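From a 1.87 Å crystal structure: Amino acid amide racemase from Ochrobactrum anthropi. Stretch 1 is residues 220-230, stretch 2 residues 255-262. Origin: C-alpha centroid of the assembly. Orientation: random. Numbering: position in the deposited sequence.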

# COMPACT_ATOMS: atom_id res chain seq x y z
N PHE C 220 5.01 -32.31 5.34
CA PHE C 220 3.93 -32.02 4.45
C PHE C 220 4.24 -30.94 3.39
O PHE C 220 4.03 -31.18 2.19
CB PHE C 220 2.65 -31.62 5.21
CG PHE C 220 1.58 -31.05 4.30
CD1 PHE C 220 0.88 -31.87 3.42
CD2 PHE C 220 1.27 -29.70 4.33
CE1 PHE C 220 -0.09 -31.35 2.57
CE2 PHE C 220 0.30 -29.17 3.50
CZ PHE C 220 -0.38 -29.99 2.62
N LEU C 221 4.71 -29.76 3.82
CA LEU C 221 4.96 -28.66 2.93
C LEU C 221 6.04 -29.01 1.92
O LEU C 221 5.94 -28.61 0.76
CB LEU C 221 5.35 -27.41 3.72
CG LEU C 221 4.21 -26.77 4.54
CD1 LEU C 221 4.70 -25.49 5.19
CD2 LEU C 221 2.98 -26.47 3.69
N GLU C 222 7.08 -29.75 2.34
CA GLU C 222 8.13 -30.20 1.40
C GLU C 222 7.59 -31.14 0.35
O GLU C 222 8.01 -31.11 -0.81
CB GLU C 222 9.32 -30.86 2.12
CG GLU C 222 10.47 -31.19 1.15
CD GLU C 222 11.76 -31.63 1.83
OE1 GLU C 222 11.81 -31.77 3.05
OE2 GLU C 222 12.76 -31.86 1.12
N ALA C 223 6.67 -32.02 0.76
CA ALA C 223 6.06 -32.95 -0.20
C ALA C 223 5.13 -32.19 -1.18
O ALA C 223 5.05 -32.53 -2.36
CB ALA C 223 5.31 -34.05 0.53
N LEU C 224 4.44 -31.16 -0.67
CA LEU C 224 3.61 -30.30 -1.50
C LEU C 224 4.43 -29.55 -2.53
O LEU C 224 4.03 -29.43 -3.67
CB LEU C 224 2.92 -29.25 -0.62
CG LEU C 224 2.11 -28.21 -1.36
CD1 LEU C 224 1.01 -28.83 -2.16
CD2 LEU C 224 1.51 -27.24 -0.33
N GLN C 225 5.55 -29.00 -2.08
CA GLN C 225 6.48 -28.29 -2.95
C GLN C 225 6.87 -29.22 -4.11
O GLN C 225 6.70 -28.87 -5.28
CB GLN C 225 7.71 -27.85 -2.16
CG GLN C 225 8.88 -27.34 -2.98
CD GLN C 225 10.13 -27.22 -2.16
OE1 GLN C 225 10.46 -26.14 -1.69
NE2 GLN C 225 10.82 -28.36 -1.95
N ASP C 226 7.30 -30.41 -3.75
CA ASP C 226 7.83 -31.39 -4.72
C ASP C 226 6.76 -31.85 -5.73
O ASP C 226 7.08 -31.97 -6.92
CB ASP C 226 8.42 -32.61 -3.99
CG ASP C 226 9.71 -32.29 -3.23
OD1 ASP C 226 10.22 -31.16 -3.30
OD2 ASP C 226 10.22 -33.18 -2.53
N ARG C 227 5.52 -32.10 -5.27
CA ARG C 227 4.36 -32.42 -6.13
C ARG C 227 4.08 -31.34 -7.19
O ARG C 227 3.71 -31.66 -8.32
CB ARG C 227 3.06 -32.57 -5.32
CG ARG C 227 2.91 -33.78 -4.41
CD ARG C 227 2.78 -35.10 -5.15
NE ARG C 227 1.88 -36.04 -4.47
CZ ARG C 227 2.21 -36.77 -3.41
NH1 ARG C 227 1.33 -37.61 -2.91
NH2 ARG C 227 3.41 -36.66 -2.84
N CYS C 228 4.24 -30.07 -6.81
CA CYS C 228 3.97 -28.93 -7.67
C CYS C 228 5.15 -28.65 -8.62
O CYS C 228 4.97 -28.44 -9.82
CB CYS C 228 3.66 -27.75 -6.80
SG CYS C 228 2.04 -27.91 -5.97
N ARG C 229 6.36 -28.68 -8.08
CA ARG C 229 7.58 -28.33 -8.76
C ARG C 229 7.87 -29.32 -9.88
O ARG C 229 8.38 -28.95 -10.91
CB ARG C 229 8.75 -28.30 -7.76
CG ARG C 229 10.12 -28.07 -8.42
CD ARG C 229 11.13 -27.48 -7.45
NE ARG C 229 10.73 -26.14 -7.03
CZ ARG C 229 11.16 -25.53 -5.94
NH1 ARG C 229 11.99 -26.15 -5.10
NH2 ARG C 229 10.73 -24.31 -5.64
N LYS C 230 7.50 -30.56 -9.67
CA LYS C 230 7.54 -31.60 -10.70
C LYS C 230 6.84 -31.23 -12.03
O LYS C 230 7.15 -31.82 -13.08
CB LYS C 230 6.92 -32.87 -10.09
CG LYS C 230 6.35 -33.90 -11.04
CD LYS C 230 5.72 -35.09 -10.31
CE LYS C 230 6.62 -35.57 -9.18
NZ LYS C 230 6.35 -36.98 -8.79
N HIS C 255 12.43 -24.07 8.50
CA HIS C 255 12.03 -25.17 9.35
C HIS C 255 11.46 -26.35 8.53
O HIS C 255 11.38 -27.45 9.02
CB HIS C 255 10.93 -24.72 10.34
CG HIS C 255 11.38 -23.73 11.36
ND1 HIS C 255 12.19 -24.07 12.42
CD2 HIS C 255 11.14 -22.40 11.48
CE1 HIS C 255 12.43 -22.99 13.14
NE2 HIS C 255 11.80 -21.96 12.59
N GLU C 256 10.98 -26.08 7.31
CA GLU C 256 10.09 -27.00 6.60
C GLU C 256 10.74 -27.62 5.37
O GLU C 256 10.04 -28.30 4.62
CB GLU C 256 8.82 -26.27 6.17
CG GLU C 256 7.98 -25.75 7.33
CD GLU C 256 7.22 -26.83 8.05
OE1 GLU C 256 7.17 -27.98 7.51
OE2 GLU C 256 6.68 -26.55 9.14
N GLY C 257 12.04 -27.41 5.17
CA GLY C 257 12.77 -28.06 4.07
C GLY C 257 12.41 -27.48 2.70
O GLY C 257 12.53 -28.15 1.67
N LEU C 258 11.94 -26.24 2.70
CA LEU C 258 11.43 -25.58 1.48
C LEU C 258 12.53 -24.78 0.75
O LEU C 258 13.42 -24.22 1.38
CB LEU C 258 10.26 -24.67 1.85
CG LEU C 258 8.93 -25.31 2.31
CD1 LEU C 258 7.91 -24.23 2.59
CD2 LEU C 258 8.41 -26.27 1.24
N GLU C 259 12.47 -24.76 -0.58
CA GLU C 259 13.40 -23.96 -1.41
C GLU C 259 12.55 -23.21 -2.40
O GLU C 259 12.40 -23.65 -3.54
CB GLU C 259 14.42 -24.86 -2.12
CG GLU C 259 15.44 -25.43 -1.17
CD GLU C 259 16.22 -26.55 -1.80
OE1 GLU C 259 15.76 -27.70 -1.77
OE2 GLU C 259 17.29 -26.27 -2.35
N PRO C 260 11.94 -22.10 -1.94
CA PRO C 260 10.93 -21.49 -2.78
C PRO C 260 11.50 -20.80 -4.01
O PRO C 260 12.61 -20.32 -4.01
CB PRO C 260 10.26 -20.46 -1.85
CG PRO C 260 11.22 -20.23 -0.72
CD PRO C 260 12.06 -21.46 -0.61
N ASP C 261 10.67 -20.69 -5.04
CA ASP C 261 10.94 -19.84 -6.14
C ASP C 261 10.75 -18.37 -5.77
O ASP C 261 11.42 -17.50 -6.31
CB ASP C 261 9.97 -20.25 -7.24
CG ASP C 261 10.28 -21.68 -7.77
OD1 ASP C 261 11.40 -21.83 -8.24
OD2 ASP C 261 9.42 -22.60 -7.70
N MET C 262 9.81 -18.08 -4.86
CA MET C 262 9.43 -16.71 -4.62
C MET C 262 9.11 -16.59 -3.16
O MET C 262 8.43 -17.46 -2.62
CB MET C 262 8.22 -16.32 -5.48
CG MET C 262 7.68 -14.89 -5.26
SD MET C 262 6.33 -14.36 -6.34
CE MET C 262 7.25 -14.18 -7.89
O HOH W 1 5.25 -29.33 6.84
O HOH W 2 7.87 -29.89 5.14
O HOH W 3 13.63 -28.66 -0.53
O HOH W 4 8.92 -24.76 -9.15

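A helix often secures an irregular segment by presenting side chains from one face to the segment's backbone groups, and this contact in an amino acid amide racemase illustrates the principle. The strongest link is made by Arg-229, whose side chain runs out through t chi1 and chi2 and then turns at chi3 (m, -65°), bringing the guanidinium to the loop. NH2 of Arg-229 forms a salt bridge with OD2 of Asp-261 at 3.0 Å and also donates to the carbonyl O of Glu-259 at 2.8 Å, while NH1 reaches that same Glu-259 O at 3.0 Å. These acceptors lie at the edge of the guanidinium, near its plane, where the N-H bonds point. A water links NE, the third guanidinium nitrogen, to the same carboxylate, accepting from NE of Arg-229 (3.1 Å) and donating to OD2 of Asp-261 (2.6 Å).

One turn earlier, Gln-225 meets the backbone directly: Glu-259 N donates to Gln-225 OE1 at 2.7 Å and an almost linear 174°. An amide suits this place because its other end can donate, and NE2 of Gln-225 does so to OD1 of Asp-226 (3.2 Å), within the helix, and to a water that in turn donates to Gly-257 O and Glu-259 OE1.

Farther toward the start of the helix, water replaces direct bonding. Backbone N of Leu-221 and of Glu-222 each donate to a water, and both waters contact the buried Glu-256 carboxylate.

Packing fills the space between. Leu-258 CD2 lies 4.1 Å from Leu-221 CB and 3.4 Å from Leu-221 O, and Leu-221 CD1 rests 3.9 Å from Glu-256 CG, so the aliphatic part of an acid joins the leucines. Gly-257 has a positive phi, which favours glycine, and an ideal CB there would clash with Glu-222 OE1 at 2.5 Å. Altogether 438 Å² is buried between the two stretches, both sides summed.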